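PDB 5YWN: protein induced by osmotic stress from Scheffersomyces stipitis, which reduces ketones, haloketones among them, at the expense of NADPH and belongs to the dihydroflavonol-4-reductase branch of the extended short-chain dehydrogenases/reductases. Local coordinates for residues S8-Y13 with A40-L45; A15-A20 with I236-V241; V275-P280 with K290-D295; E214-V219 with Q269-V274. The protein carries 1 engineered substitution. All coordinates share one frame; numbering follows the deposited sequence.

In the fold
Contacts 1 and 2 sit on the Rossmann side of the molecule, their centres 13 Å apart, and touch each other through helix 13-24 and the turn before it. Contact 1 seats that turn against helix 36-46, while contact 2 leans the helix on strand 234-237 and helix 238-250; their segments alternate along the chain. Contacts 3 and 4, centres 9 Å apart, share helix 268-278, and contact 4 closes before contact 3 opens. Loop 290-295 is hydrogen-bonded to Gln269 and Asp273 of contact 4. Contact 3 lies farthest out, about 35 Å from contact 1 between centres. Together they run from the NADP-binding turn, by way of helices 211-217 and 268-278, to the periphery of the C-terminal region.

Contact 1: residues S8-Y13 with A40-L45; sequences SGATGY and ANLKKL. With NAP (NADP nicotinamide-adenine-dinucleotide phosphate), chain B.
Thr11, which also packs on Leu42, holds the cofactor through its hydroxyl: OG1 lies 2.6 Å from the ribose hydroxyl O3B of NADP, a hydrogen bond in which either group could be the donor. With chi1 at 57°, OG1 sits between the backbone N and the carbonyl carbon, and CG2 is placed on the side of Leu42. The 2'-phosphate is modelled too close to OG1 for its exact position to be trusted; Arg34 and Lys38 also bond to the cofactor. Two residues on, Tyr13 N points almost straight at the pyrophosphate oxygen O1A of NADP (177°), although at 3.4 Å this bond is weak. The space for the cofactor depends on the glycines: a beta-carbon on Gly12 would come within 2.8 Å of O5B of NADP.

From helix 36-46 it is Leu42 that meets the turn. Leu42 extends (chi2 179°) and lays CD1 3.6 Å from Ala10 CB. The same methyl is 3.5 Å from Ala10 O and 4.1 Å from Thr11 CG2, so it covers the outer side of the type I turn Gly9 to Gly12. Gly12 is the N-cap of helix 13-24, whose positive end would probably help to stabilise the pyrophosphate. Strand 4-7, this glycine-rich turn and the following helix form the classic dinucleotide-binding site of a Rossmann fold, here with a Gly-x-x-Gly-x-x-Ala sequence.

Contact 2: residues A15-A20 with I236-V241; sequences AQQIIA and IDVRDV
Gln17 carries the first segment's side of the contact, reaching across to Val238 and Arg239. Its chain is bent at CG (chi2 -78°), which lays the aliphatic part over the valine and carries the amide past it. CG sits 3.7 Å from Val238 CG2 and 4.0 Å from Val238 CG1, and the two side chains cross at about a right angle. Farther out, the amide runs alongside Arg239, its plane 30° from the guanidinium plane; NE2 is 3.9 Å from Arg239 CG, a packing distance, and spends its hydrogen bond on Pro198 O. Ile18, next along, turns instead to Ala242 and His245 farther down helix 238-250.

On the other side, Arg239 is locked onto Asp237. NE gives a 3.0 Å bond to Asp237 OD1 and NH2 a 2.9 Å salt bridge to Asp237 OD2, a side-on grip with both carboxylate oxygens met on their syn sides. Arg239 N also reaches Asp237 OD1, at 2.7 Å, capping the helix. NH1 has a further salt bridge to Asp324, and Phe316 makes a cation-pi contact. A leucine in place of Arg239 would probably leave Asp324 without its charged mate and Asp237 with its capping bond but no guanidinium to neutralise it. Helix 13-24 of the dinucleotide-binding Rossmann fold thus packs on the aspartate-capped N-terminus of helix 238-250, close to NADP-binding Tyr13 and Ile195.

Contact 3: residues V275-P280 with K290-D295; sequences VRKNFP and KPHSDD
Lys277 and His292 meet through one hydrogen bond, NZ giving its proton to NE2 across 2.7 Å. They approach from opposite directions: the lysine leaves the last turns of helix 268-278 and bends at its end (chi4 72°), bringing the ammonium group to the edge of the imidazole. NZ is tilted 16° from the ring plane. Van der Waals contact is slight, with Lys277 CE 3.6 Å from His292 NE2.

Bonds of the loop backbone, some of them to side chains, shape the turn that carries the histidine. Lys290 to Ser293 form a type II turn, and His292 takes the positive phi (62°) of its third position. Lys290 O receives two donors from Ser293, the backbone N at 3.2 Å and OG at 2.9 Å, the latter in the carbonyl plane. The loop is also tied to helix 268-278, His292 N bonding to Asp273 OD2 and Lys290 N to Gln269 OE1.

Both contacting side chains are exposed and touch crystal neighbours, so the packing of the crystal may have helped to select this pairing. Since NE2 accepts, the ring is probably neutral with its proton on ND1; protonation of NE2 would be expected to break the bond and set two positive charges side by side.

Contact 4: residues E214-V219 with Q269-V274; sequences EMVNSV and QTLLDV
Leu271 swings its CG anti to the backbone N (chi1 172°), which turns its methyls toward Val216 CG1 and the backbone at Met215 O. This is helix-on-helix packing in the C-terminal part of an extended short-chain dehydrogenase/reductase, where helix 211-217 and the 3-10 segment 218-219 meet helix 268-278. Leu271 carries the contact. Its CD1 lies 4.2 Å from Val216 CG1, and its CD2 approaches Met215 O, 3.6 Å away, with no polar bond between them. Val219 lies beside it, its CB 4.1 Å from Leu271 CD2; CG1 of the valine is modelled too near that methyl for the detail to be relied on. In the same segment Val219 N bonds Val216 O at 3.2 Å, the short-range bond expected of 3-10 geometry.

Cutting Leu271 back to an alanine is likely to open a gap beside Val216 and Val219 and leave the two segments less closely seated. Helix 318-332 lies alongside, Val216 touching its Val322 and Ile326, and Val274 also reaching Val322. The side chain of Met215 touches Tyr194 and Phe196. On helix 268-278 itself, Gln269 NE2 bonds Asp273 OD1 one turn on at 2.9 Å, the oxygen lying in the amide plane while the nitrogen comes from above the carboxylate, 45° out of its plane.

Contact 1: residues S8-Y13 with A40-L45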
# COMPACT_ATOMS: atom_id res chain seq x y z
N SER A 8 7.73 6.68 6.11
CA SER A 8 7.85 7.53 4.95
C SER A 8 6.50 7.73 4.24
O SER A 8 5.69 6.89 4.28
CB SER A 8 8.91 7.03 4.00
OG SER A 8 8.52 5.92 3.30
N GLY A 9 6.32 8.85 3.60
CA GLY A 9 5.06 9.17 2.97
C GLY A 9 3.84 9.11 3.86
O GLY A 9 2.92 8.45 3.58
N ALA A 10 3.90 9.82 4.96
CA ALA A 10 2.88 9.77 5.97
C ALA A 10 1.49 10.29 5.57
O ALA A 10 0.55 10.03 6.21
CB ALA A 10 3.35 10.46 7.21
N THR A 11 1.42 11.07 4.54
CA THR A 11 0.18 11.59 3.99
C THR A 11 -0.77 10.57 3.34
O THR A 11 -1.90 10.82 3.23
CB THR A 11 0.39 12.75 3.03
OG1 THR A 11 1.23 12.35 1.99
CG2 THR A 11 0.99 13.90 3.72
N GLY A 12 -0.22 9.47 2.88
CA GLY A 12 -0.91 8.50 2.07
C GLY A 12 -1.96 7.65 2.77
O GLY A 12 -2.02 7.64 3.95
N TYR A 13 -2.77 6.99 1.97
CA TYR A 13 -3.89 6.21 2.41
C TYR A 13 -3.50 5.01 3.25
O TYR A 13 -3.92 4.88 4.33
CB TYR A 13 -4.66 5.75 1.17
CG TYR A 13 -5.69 4.63 1.27
CD1 TYR A 13 -6.79 4.70 2.09
CD2 TYR A 13 -5.60 3.54 0.46
CE1 TYR A 13 -7.73 3.70 2.11
CE2 TYR A 13 -6.50 2.54 0.50
CZ TYR A 13 -7.58 2.61 1.32
OH TYR A 13 -8.46 1.60 1.29
N ALA A 40 1.88 19.39 9.37
CA ALA A 40 1.09 20.06 10.36
C ALA A 40 -0.32 19.51 10.37
O ALA A 40 -0.83 19.32 11.41
CB ALA A 40 1.07 21.55 10.13
N ASN A 41 -0.90 19.23 9.22
CA ASN A 41 -2.22 18.65 9.21
C ASN A 41 -2.26 17.32 9.89
O ASN A 41 -3.11 17.08 10.66
CB ASN A 41 -2.77 18.52 7.81
CG ASN A 41 -4.11 17.82 7.77
OD1 ASN A 41 -5.00 18.13 8.52
ND2 ASN A 41 -4.27 16.91 6.86
N LEU A 42 -1.28 16.47 9.62
CA LEU A 42 -1.21 15.16 10.25
C LEU A 42 -1.05 15.24 11.74
O LEU A 42 -1.64 14.49 12.46
CB LEU A 42 -0.10 14.35 9.63
CG LEU A 42 -0.25 13.89 8.19
CD1 LEU A 42 0.98 13.10 7.77
CD2 LEU A 42 -1.51 13.11 7.99
N LYS A 43 -0.27 16.19 12.18
CA LYS A 43 -0.08 16.41 13.57
C LYS A 43 -1.38 16.76 14.28
O LYS A 43 -1.62 16.24 15.31
CB LYS A 43 0.95 17.48 13.80
CG LYS A 43 1.23 17.79 15.25
CD LYS A 43 2.11 16.74 15.88
CE LYS A 43 2.46 17.12 17.28
NZ LYS A 43 3.10 16.04 18.03
N LYS A 44 -2.22 17.57 13.68
CA LYS A 44 -3.51 17.86 14.25
C LYS A 44 -4.41 16.65 14.36
O LYS A 44 -5.13 16.50 15.28
CB LYS A 44 -4.24 18.95 13.47
CG LYS A 44 -3.52 20.27 13.37
CD LYS A 44 -4.34 21.33 12.67
CE LYS A 44 -4.19 21.33 11.16
NZ LYS A 44 -2.95 21.86 10.53
N LEU A 45 -4.41 15.82 13.34
CA LEU A 45 -5.14 14.57 13.35
C LEU A 45 -4.64 13.51 14.31
O LEU A 45 -5.40 12.89 14.95
CB LEU A 45 -5.24 14.01 11.94
CG LEU A 45 -5.92 14.91 10.93
CD1 LEU A 45 -5.79 14.45 9.48
CD2 LEU A 45 -7.36 15.18 11.34
PA NAP B . -1.09 7.10 -2.26
O1A NAP B . -2.33 7.14 -1.40
O2A NAP B . -0.95 8.07 -3.42
O5B NAP B . 0.20 7.27 -1.31
C5B NAP B . 1.44 7.71 -1.84
C4B NAP B . 2.13 8.65 -0.85
O4B NAP B . 3.54 8.68 -1.10
C3B NAP B . 1.60 10.07 -0.97
O3B NAP B . 0.99 10.49 0.25
C2B NAP B . 2.80 10.94 -1.31
O2B NAP B . 2.99 11.94 -0.31
C1B NAP B . 4.00 10.01 -1.38
N9A NAP B . 4.61 10.06 -2.73
C8A NAP B . 4.02 9.66 -3.87
N7A NAP B . 4.85 9.85 -4.93
C5A NAP B . 6.00 10.38 -4.46
C6A NAP B . 7.29 10.82 -5.04
N6A NAP B . 7.53 10.73 -6.37
N1A NAP B . 8.22 11.32 -4.19
C2A NAP B . 8.00 11.42 -2.87
N3A NAP B . 6.85 11.04 -2.28
C4A NAP B . 5.83 10.52 -3.01
O3 NAP B . -0.91 5.61 -2.83
PN NAP B . -1.39 4.34 -1.96
O1N NAP B . -2.48 3.63 -2.72
O2N NAP B . -1.65 4.81 -0.55
O5D NAP B . -0.09 3.40 -1.95
C5D NAP B . 0.74 3.33 -0.79
C4D NAP B . 1.93 2.42 -1.06
O4D NAP B . 1.52 1.05 -1.06
C3D NAP B . 2.57 2.71 -2.41
O3D NAP B . 3.92 3.17 -2.24
C2D NAP B . 2.54 1.41 -3.18
O2D NAP B . 3.87 1.01 -3.56
C1D NAP B . 1.91 0.38 -2.26
N1N NAP B . 0.75 -0.23 -2.92
C2N NAP B . -0.47 0.30 -2.74
C3N NAP B . -1.58 -0.26 -3.35
C7N NAP B . -2.94 0.34 -3.14
O7N NAP B . -3.86 0.00 -3.87
N7N NAP B . -3.11 1.24 -2.17
C4N NAP B . -1.43 -1.38 -4.15
C5N NAP B . -0.16 -1.92 -4.31
C6N NAP B . 0.92 -1.32 -3.68
P2B NAP B . 2.29 13.38 -0.45
O1X NAP B . 3.20 14.31 0.32
O2X NAP B . 2.26 13.63 -1.94
O3X NAP B . 0.93 13.18 0.18

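Contact 2: residues A15-A20 with I236-V241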
# COMPACT_ATOMS: atom_id res chain seq x y z
N ALA A 15 -0.45 4.56 4.51
CA ALA A 15 0.44 5.06 5.52
C ALA A 15 -0.32 5.56 6.75
O ALA A 15 0.06 5.27 7.81
CB ALA A 15 1.28 6.15 4.94
N GLN A 16 -1.42 6.26 6.55
CA GLN A 16 -2.28 6.72 7.62
C GLN A 16 -2.92 5.60 8.44
O GLN A 16 -3.02 5.71 9.57
CB GLN A 16 -3.30 7.74 7.16
CG GLN A 16 -2.70 9.08 6.83
CD GLN A 16 -3.69 10.21 6.73
OE1 GLN A 16 -4.40 10.48 7.64
NE2 GLN A 16 -3.69 10.88 5.62
N GLN A 17 -3.38 4.55 7.80
CA GLN A 17 -3.86 3.39 8.47
C GLN A 17 -2.76 2.67 9.25
O GLN A 17 -2.98 2.27 10.30
CB GLN A 17 -4.59 2.45 7.52
CG GLN A 17 -5.99 2.88 7.12
CD GLN A 17 -7.05 2.63 8.19
OE1 GLN A 17 -6.77 2.49 9.30
NE2 GLN A 17 -8.25 2.60 7.81
N ILE A 18 -1.59 2.58 8.68
CA ILE A 18 -0.46 2.04 9.37
C ILE A 18 -0.18 2.89 10.62
O ILE A 18 -0.02 2.37 11.64
CB ILE A 18 0.78 2.01 8.45
CG1 ILE A 18 0.64 0.91 7.41
CG2 ILE A 18 2.07 1.84 9.23
CD1 ILE A 18 1.73 0.88 6.40
N ILE A 19 -0.17 4.20 10.47
CA ILE A 19 0.12 5.09 11.56
C ILE A 19 -0.92 4.95 12.67
O ILE A 19 -0.57 4.80 13.75
CB ILE A 19 0.24 6.55 11.06
CG1 ILE A 19 1.49 6.74 10.19
CG2 ILE A 19 0.22 7.53 12.22
CD1 ILE A 19 1.53 7.97 9.39
N ALA A 20 -2.19 4.93 12.32
CA ALA A 20 -3.25 4.77 13.30
C ALA A 20 -3.13 3.46 14.04
O ALA A 20 -3.32 3.43 15.20
CB ALA A 20 -4.60 4.89 12.66
N ILE A 236 -7.40 -6.54 -1.19
CA ILE A 236 -7.07 -6.67 0.19
C ILE A 236 -7.49 -5.43 0.96
O ILE A 236 -7.32 -4.36 0.50
CB ILE A 236 -5.58 -7.03 0.39
CG1 ILE A 236 -5.24 -7.29 1.84
CG2 ILE A 236 -4.66 -6.00 -0.20
CD1 ILE A 236 -5.73 -8.57 2.41
N ASP A 237 -8.04 -5.63 2.13
CA ASP A 237 -8.44 -4.54 3.01
C ASP A 237 -7.26 -3.77 3.61
O ASP A 237 -6.31 -4.31 4.02
CB ASP A 237 -9.41 -4.98 4.09
CG ASP A 237 -9.96 -3.83 4.88
OD1 ASP A 237 -9.25 -3.26 5.67
OD2 ASP A 237 -11.08 -3.50 4.69
N VAL A 238 -7.41 -2.48 3.64
CA VAL A 238 -6.35 -1.60 4.05
C VAL A 238 -5.92 -1.91 5.50
O VAL A 238 -4.79 -1.85 5.79
CB VAL A 238 -6.70 -0.13 3.82
CG1 VAL A 238 -7.82 0.30 4.70
CG2 VAL A 238 -5.51 0.77 4.09
N ARG A 239 -6.86 -2.24 6.34
CA ARG A 239 -6.60 -2.56 7.69
C ARG A 239 -5.78 -3.84 7.85
O ARG A 239 -4.97 -3.93 8.70
CB ARG A 239 -7.85 -2.53 8.52
CG ARG A 239 -8.54 -1.20 8.52
CD ARG A 239 -10.00 -1.32 8.86
NE ARG A 239 -10.79 -1.82 7.76
CZ ARG A 239 -12.10 -1.96 7.78
NH1 ARG A 239 -12.78 -1.63 8.85
NH2 ARG A 239 -12.71 -2.43 6.77
N ASP A 240 -6.05 -4.80 7.00
CA ASP A 240 -5.23 -5.97 6.88
C ASP A 240 -3.79 -5.69 6.40
O ASP A 240 -2.88 -6.24 6.89
CB ASP A 240 -5.93 -7.02 6.06
CG ASP A 240 -7.18 -7.53 6.71
OD1 ASP A 240 -7.19 -7.71 7.88
OD2 ASP A 240 -8.14 -7.75 6.03
N VAL A 241 -3.63 -4.79 5.43
CA VAL A 241 -2.32 -4.41 4.98
C VAL A 241 -1.52 -3.76 6.10
O VAL A 241 -0.38 -4.09 6.30
CB VAL A 241 -2.32 -3.53 3.74
CG1 VAL A 241 -0.90 -3.26 3.34
CG2 VAL A 241 -3.02 -4.22 2.61

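Contact 3: residues V275-P280 with K290-D295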
# COMPACT_ATOMS: atom_id res chain seq x y z
N VAL A 275 -23.05 -3.10 -2.69
CA VAL A 275 -23.53 -1.78 -2.42
C VAL A 275 -25.06 -1.66 -2.42
O VAL A 275 -25.62 -1.08 -1.57
CB VAL A 275 -22.90 -0.80 -3.40
CG1 VAL A 275 -23.49 0.56 -3.28
CG2 VAL A 275 -21.41 -0.71 -3.16
N ARG A 276 -25.70 -2.29 -3.39
CA ARG A 276 -27.13 -2.24 -3.50
C ARG A 276 -27.87 -2.90 -2.32
O ARG A 276 -28.83 -2.37 -1.89
CB ARG A 276 -27.61 -2.76 -4.85
CG ARG A 276 -27.18 -1.95 -6.06
CD ARG A 276 -27.45 -2.68 -7.35
NE ARG A 276 -28.85 -2.97 -7.44
CZ ARG A 276 -29.77 -2.09 -7.78
NH1 ARG A 276 -29.41 -0.91 -8.18
NH2 ARG A 276 -31.02 -2.42 -7.75
N LYS A 277 -27.41 -4.04 -1.85
CA LYS A 277 -27.96 -4.67 -0.66
C LYS A 277 -27.77 -3.89 0.63
O LYS A 277 -28.65 -3.72 1.36
CB LYS A 277 -27.37 -6.04 -0.51
CG LYS A 277 -27.77 -7.03 -1.57
CD LYS A 277 -27.07 -8.36 -1.36
CE LYS A 277 -27.67 -9.47 -2.18
NZ LYS A 277 -27.35 -9.33 -3.58
N ASN A 278 -26.57 -3.42 0.87
CA ASN A 278 -26.20 -2.58 1.97
C ASN A 278 -26.72 -1.17 2.04
O ASN A 278 -26.94 -0.70 3.07
CB ASN A 278 -24.71 -2.68 2.25
CG ASN A 278 -24.32 -4.04 2.70
OD1 ASN A 278 -24.47 -4.37 3.83
ND2 ASN A 278 -23.87 -4.84 1.80
N PHE A 279 -26.88 -0.52 0.90
CA PHE A 279 -27.33 0.84 0.81
C PHE A 279 -28.53 0.92 -0.14
O PHE A 279 -28.51 1.47 -1.19
CB PHE A 279 -26.20 1.77 0.42
CG PHE A 279 -24.98 1.59 1.23
CD1 PHE A 279 -24.82 2.27 2.38
CD2 PHE A 279 -24.01 0.70 0.85
CE1 PHE A 279 -23.71 2.09 3.15
CE2 PHE A 279 -22.89 0.52 1.60
CZ PHE A 279 -22.74 1.21 2.76
N PRO A 280 -29.62 0.33 0.29
CA PRO A 280 -30.80 0.16 -0.53
C PRO A 280 -31.51 1.46 -0.91
O PRO A 280 -32.23 1.45 -1.83
CB PRO A 280 -31.67 -0.78 0.27
CG PRO A 280 -31.26 -0.61 1.65
CD PRO A 280 -29.83 -0.21 1.64
N LYS A 290 -26.39 -7.84 -13.66
CA LYS A 290 -26.84 -9.19 -13.56
C LYS A 290 -26.39 -9.74 -12.25
O LYS A 290 -25.36 -10.30 -12.16
CB LYS A 290 -26.34 -10.03 -14.73
CG LYS A 290 -26.83 -9.52 -16.07
CD LYS A 290 -26.77 -10.58 -17.13
CE LYS A 290 -25.39 -10.68 -17.75
NZ LYS A 290 -24.58 -9.42 -17.77
N PRO A 291 -27.19 -9.59 -11.22
CA PRO A 291 -26.73 -9.90 -9.88
C PRO A 291 -26.29 -11.33 -9.70
O PRO A 291 -26.92 -12.19 -10.16
CB PRO A 291 -27.92 -9.60 -9.02
CG PRO A 291 -28.77 -8.71 -9.80
CD PRO A 291 -28.42 -8.81 -11.21
N HIS A 292 -25.15 -11.50 -9.08
CA HIS A 292 -24.53 -12.79 -8.79
C HIS A 292 -24.19 -13.63 -10.01
O HIS A 292 -24.14 -14.79 -9.93
CB HIS A 292 -25.33 -13.54 -7.74
CG HIS A 292 -25.65 -12.69 -6.56
ND1 HIS A 292 -24.68 -12.15 -5.77
CD2 HIS A 292 -26.82 -12.20 -6.11
CE1 HIS A 292 -25.24 -11.39 -4.85
NE2 HIS A 292 -26.54 -11.43 -5.02
N SER A 293 -23.95 -12.97 -11.12
CA SER A 293 -23.43 -13.58 -12.33
C SER A 293 -21.92 -13.70 -12.31
O SER A 293 -21.39 -14.25 -13.19
CB SER A 293 -23.81 -12.81 -13.58
OG SER A 293 -23.21 -11.58 -13.62
N ASP A 294 -21.27 -13.10 -11.35
CA ASP A 294 -19.85 -13.23 -11.20
C ASP A 294 -19.51 -14.64 -10.76
O ASP A 294 -20.11 -15.15 -9.87
CB ASP A 294 -19.29 -12.18 -10.25
CG ASP A 294 -20.09 -12.05 -8.95
OD1 ASP A 294 -21.29 -12.27 -8.97
OD2 ASP A 294 -19.52 -11.67 -7.94
N ASP A 295 -18.61 -15.29 -11.46
CA ASP A 295 -18.17 -16.61 -11.12
C ASP A 295 -16.66 -16.71 -11.17
O ASP A 295 -16.12 -16.64 -12.21
CB ASP A 295 -18.84 -17.60 -12.07
CG ASP A 295 -18.34 -19.00 -11.94
OD1 ASP A 295 -17.48 -19.29 -11.16
OD2 ASP A 295 -18.80 -19.82 -12.66

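Contact 4: residues E214-V219 with Q269-V274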
# COMPACT_ATOMS: atom_id res chain seq x y z
N GLU A 214 -10.82 4.48 -4.62
CA GLU A 214 -11.77 5.07 -5.49
C GLU A 214 -12.43 4.06 -6.41
O GLU A 214 -13.43 4.31 -6.90
CB GLU A 214 -11.17 6.23 -6.24
CG GLU A 214 -12.09 6.96 -7.19
CD GLU A 214 -13.17 7.77 -6.50
OE1 GLU A 214 -13.08 7.98 -5.29
OE2 GLU A 214 -14.10 8.16 -7.20
N MET A 215 -11.82 2.91 -6.62
CA MET A 215 -12.42 1.86 -7.38
C MET A 215 -13.69 1.37 -6.71
O MET A 215 -14.61 1.03 -7.36
CB MET A 215 -11.48 0.70 -7.62
CG MET A 215 -10.42 0.92 -8.67
SD MET A 215 -9.11 -0.25 -8.45
CE MET A 215 -9.89 -1.76 -8.89
N VAL A 216 -13.69 1.29 -5.41
CA VAL A 216 -14.92 1.11 -4.69
C VAL A 216 -15.82 2.36 -4.68
O VAL A 216 -16.94 2.31 -5.07
CB VAL A 216 -14.67 0.64 -3.24
CG1 VAL A 216 -15.92 0.66 -2.41
CG2 VAL A 216 -14.09 -0.74 -3.21
N ASN A 217 -15.29 3.46 -4.22
CA ASN A 217 -16.06 4.65 -3.95
C ASN A 217 -16.71 5.37 -5.15
O ASN A 217 -17.73 5.98 -5.02
CB ASN A 217 -15.31 5.56 -3.01
CG ASN A 217 -14.89 4.84 -1.76
OD1 ASN A 217 -15.62 4.08 -1.22
ND2 ASN A 217 -13.73 5.11 -1.31
N SER A 218 -16.14 5.18 -6.31
CA SER A 218 -16.65 5.69 -7.53
C SER A 218 -18.04 5.13 -7.91
O SER A 218 -18.73 5.71 -8.67
CB SER A 218 -15.66 5.44 -8.65
OG SER A 218 -15.55 4.09 -8.92
N VAL A 219 -18.42 4.01 -7.32
CA VAL A 219 -19.68 3.41 -7.64
C VAL A 219 -20.82 4.36 -7.32
O VAL A 219 -21.80 4.30 -7.91
CB VAL A 219 -19.94 2.06 -6.98
CG1 VAL A 219 -18.80 1.14 -7.13
CG2 VAL A 219 -20.32 2.20 -5.53
N GLN A 269 -19.64 -6.39 -10.94
CA GLN A 269 -20.86 -6.99 -10.46
C GLN A 269 -20.84 -7.30 -8.98
O GLN A 269 -21.76 -7.03 -8.31
CB GLN A 269 -21.27 -8.20 -11.27
CG GLN A 269 -22.67 -8.64 -11.02
CD GLN A 269 -23.71 -7.67 -11.50
OE1 GLN A 269 -23.79 -7.38 -12.65
NE2 GLN A 269 -24.46 -7.16 -10.59
N THR A 270 -19.72 -7.82 -8.50
CA THR A 270 -19.53 -8.11 -7.11
C THR A 270 -19.69 -6.82 -6.29
O THR A 270 -20.38 -6.81 -5.32
CB THR A 270 -18.10 -8.64 -6.84
OG1 THR A 270 -17.66 -9.47 -7.88
CG2 THR A 270 -18.08 -9.41 -5.56
N LEU A 271 -19.09 -5.75 -6.76
CA LEU A 271 -19.16 -4.47 -6.14
C LEU A 271 -20.58 -3.88 -6.09
O LEU A 271 -21.03 -3.50 -5.07
CB LEU A 271 -18.24 -3.53 -6.89
CG LEU A 271 -18.29 -2.07 -6.54
CD1 LEU A 271 -18.10 -1.79 -5.08
CD2 LEU A 271 -17.45 -1.18 -7.42
N LEU A 272 -21.25 -3.90 -7.21
CA LEU A 272 -22.61 -3.45 -7.32
C LEU A 272 -23.56 -4.24 -6.41
O LEU A 272 -24.38 -3.69 -5.77
CB LEU A 272 -23.06 -3.60 -8.74
CG LEU A 272 -22.97 -2.43 -9.68
CD1 LEU A 272 -23.54 -2.74 -11.04
CD2 LEU A 272 -23.62 -1.21 -9.10
N ASP A 273 -23.39 -5.52 -6.36
CA ASP A 273 -24.23 -6.37 -5.58
C ASP A 273 -24.11 -6.03 -4.09
O ASP A 273 -25.06 -6.02 -3.42
CB ASP A 273 -23.95 -7.85 -5.85
CG ASP A 273 -24.44 -8.32 -7.27
OD1 ASP A 273 -25.25 -7.68 -7.89
OD2 ASP A 273 -23.99 -9.34 -7.70
N VAL A 274 -22.91 -5.79 -3.63
CA VAL A 274 -22.71 -5.43 -2.27
C VAL A 274 -23.33 -4.10 -1.92
O VAL A 274 -24.05 -4.01 -1.01
CB VAL A 274 -21.21 -5.51 -1.91
CG1 VAL A 274 -20.84 -4.70 -0.68
CG2 VAL A 274 -20.75 -6.94 -1.79